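Local atomic coordinates of GTP-sensing transcriptional pleiotropic repressor CodY (Clostridioides difficile, PDB entry 5N0L), a protein that senses nutrient status through a GAF domain that binds isoleucine and, as a transcriptional repressor, probably couples that signal to control of gene expression. Residues Y114-P119 with D142-A147. Residues are numbered along the deposited sequence; the frame is centred on the assembly and turned at random.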
loop_
_atom_site.group_PDB
_atom_site.type_symbol
_atom_site.label_atom_id
_atom_site.label_comp_id
_atom_site.label_asym_id
_atom_site.label_seq_id
_atom_site.Cartn_x
_atom_site.Cartn_y
_atom_site.Cartn_z
ATOM N N TYR A 114 -30.042 -26.536 -1.831
ATOM C CA TYR A 114 -28.706 -27.035 -1.608
ATOM C C TYR A 114 -27.852 -25.859 -1.296
ATOM O O TYR A 114 -27.826 -24.917 -2.085
ATOM C CB TYR A 114 -28.142 -27.686 -2.901
ATOM C CG TYR A 114 -28.993 -28.911 -3.332
ATOM C CD1 TYR A 114 -28.701 -30.159 -2.817
ATOM C CD2 TYR A 114 -30.029 -28.790 -4.212
ATOM C CE1 TYR A 114 -29.474 -31.257 -3.178
ATOM C CE2 TYR A 114 -30.818 -29.891 -4.605
ATOM C CZ TYR A 114 -30.542 -31.126 -4.048
ATOM O OH TYR A 114 -31.268 -32.260 -4.484
ATOM N N THR A 115 -27.147 -25.963 -0.202
ATOM C CA THR A 115 -26.244 -24.896 0.230
ATOM C C THR A 115 -24.817 -25.412 0.475
ATOM O O THR A 115 -24.622 -26.454 1.141
ATOM C CB THR A 115 -26.833 -24.256 1.527
ATOM O OG1 THR A 115 -28.122 -23.713 1.190
ATOM C CG2 THR A 115 -25.812 -23.123 2.005
ATOM N N THR A 116 -23.849 -24.736 -0.108
ATOM C CA THR A 116 -22.472 -24.992 0.093
ATOM C C THR A 116 -21.792 -23.836 0.849
ATOM O O THR A 116 -21.989 -22.657 0.489
ATOM C CB THR A 116 -21.824 -25.262 -1.254
ATOM O OG1 THR A 116 -22.380 -26.538 -1.745
ATOM C CG2 THR A 116 -20.293 -25.346 -1.168
ATOM N N VAL A 117 -21.005 -24.198 1.820
ATOM C CA VAL A 117 -20.301 -23.228 2.718
ATOM C C VAL A 117 -18.805 -23.461 2.667
ATOM O O VAL A 117 -18.269 -24.592 2.984
ATOM C CB VAL A 117 -20.835 -23.351 4.139
ATOM C CG1 VAL A 117 -20.190 -22.257 5.042
ATOM C CG2 VAL A 117 -22.369 -23.299 4.180
ATOM N N VAL A 118 -18.137 -22.432 2.155
ATOM C CA VAL A 118 -16.709 -22.490 1.899
ATOM C C VAL A 118 -15.973 -21.509 2.784
ATOM O O VAL A 118 -16.187 -20.272 2.598
ATOM C CB VAL A 118 -16.358 -22.208 0.457
ATOM C CG1 VAL A 118 -14.851 -22.398 0.225
ATOM C CG2 VAL A 118 -17.216 -23.094 -0.460
ATOM N N PRO A 119 -15.078 -22.033 3.643
ATOM C CA PRO A 119 -14.241 -21.084 4.429
ATOM C C PRO A 119 -13.362 -20.228 3.540
ATOM O O PRO A 119 -12.771 -20.678 2.545
ATOM C CB PRO A 119 -13.409 -21.987 5.325
ATOM C CG PRO A 119 -14.279 -23.217 5.533
ATOM C CD PRO A 119 -14.968 -23.408 4.199
ATOM N N ASP A 142 -16.937 -29.898 -9.852
ATOM C CA ASP A 142 -16.566 -28.829 -10.758
ATOM C C ASP A 142 -17.048 -27.489 -10.077
ATOM O O ASP A 142 -16.309 -26.559 -10.188
ATOM C CB ASP A 142 -17.095 -28.918 -12.135
ATOM C CG ASP A 142 -16.344 -30.106 -12.898
ATOM O OD1 ASP A 142 -15.119 -30.308 -12.627
ATOM O OD2 ASP A 142 -16.940 -30.701 -13.772
ATOM N N ASP A 143 -18.234 -27.543 -9.594
ATOM C CA ASP A 143 -18.821 -26.301 -8.855
ATOM C C ASP A 143 -17.937 -25.947 -7.675
ATOM O O ASP A 143 -17.629 -24.721 -7.436
ATOM C CB ASP A 143 -20.161 -26.627 -8.405
ATOM C CG ASP A 143 -21.164 -26.795 -9.522
ATOM O OD1 ASP A 143 -21.082 -26.221 -10.615
ATOM O OD2 ASP A 143 -22.103 -27.596 -9.267
ATOM N N LEU A 144 -17.487 -26.938 -6.955
ATOM C CA LEU A 144 -16.566 -26.775 -5.840
ATOM C C LEU A 144 -15.231 -26.217 -6.209
ATOM O O LEU A 144 -14.644 -25.424 -5.455
ATOM C CB LEU A 144 -16.478 -28.022 -4.960
ATOM C CG LEU A 144 -17.671 -28.653 -4.282
ATOM C CD1 LEU A 144 -17.338 -29.835 -3.329
ATOM C CD2 LEU A 144 -18.416 -27.603 -3.474
ATOM N N VAL A 145 -14.667 -26.631 -7.394
ATOM C CA VAL A 145 -13.462 -26.066 -7.859
ATOM C C VAL A 145 -13.669 -24.521 -7.927
ATOM O O VAL A 145 -12.759 -23.784 -7.511
ATOM C CB VAL A 145 -13.028 -26.587 -9.246
ATOM C CG1 VAL A 145 -11.933 -25.822 -9.935
ATOM C CG2 VAL A 145 -12.582 -28.067 -8.981
ATOM N N ILE A 146 -14.701 -24.148 -8.602
ATOM C CA ILE A 146 -14.945 -22.695 -8.915
ATOM C C ILE A 146 -15.138 -21.978 -7.561
ATOM O O ILE A 146 -14.540 -20.940 -7.315
ATOM C CB ILE A 146 -16.117 -22.469 -9.825
ATOM C CG1 ILE A 146 -15.754 -23.093 -11.232
ATOM C CG2 ILE A 146 -16.498 -20.990 -9.945
ATOM C CD1 ILE A 146 -16.937 -23.189 -12.086
ATOM N N ALA A 147 -15.916 -22.570 -6.731
ATOM C CA ALA A 147 -16.170 -21.945 -5.357
ATOM C C ALA A 147 -14.965 -21.835 -4.537
ATOM O O ALA A 147 -14.718 -20.765 -3.881
ATOM C CB ALA A 147 -17.212 -22.647 -4.606
#
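Thr116 and Val118, two residues apart on strand 114-122, meet Leu144 and Ala147, three residues apart on helix 141-158. The backbones come closest at the Val118 end: the CA atoms of Val118 and Ala147 are 7.3 Å apart, against 8.6 Å for those of Thr116 and Leu144. The difference is consistent with the sizes of the side chains, a single methyl at Ala147 and a longer branched chain at Leu144. The i, i+2 spacing on the strand puts both of its residues on the helix-facing side. Ala147, nearly one turn on from Leu144, points its CB at the strand, whereas Leu144 starts off to one side and only its tip reaches across; within this turn Ala147 N bonds to Asp143 O at 2.8 Å.

Only methyl groups touch. CD2 of Leu144 reaches CG2 of Thr116 at 3.7 Å, the two side chains crossing at a slant. With chi1 of Thr116 at -67°, OG1 sits beside the backbone N, where it is hydrogen-bonded to Asn94 N, and the methyl CG2 is turned opposite that nitrogen, to the helix; the hydroxyl is thus satisfied within the sheet. At the second point, chi1 of -175° sets CG1 of Val118 opposite the backbone N and so leaves CG2, opposite the carbonyl carbon, to meet CB of Ala147 at 4.2 Å, a looser apolar contact. All four residues are buried, yet the segments bury just 129 Å² between them.

The strand pairs with 92-95 and 125-134 in the antiparallel sheet of the GAF-like domain, and the helix packs across that sheet: Ala147 also touches Leu132 and Leu144 touches Glu93. Helix 30-40 lies alongside, its Leu36 meeting Ile146, while Leu9 of a neighbouring subunit packs on Leu144.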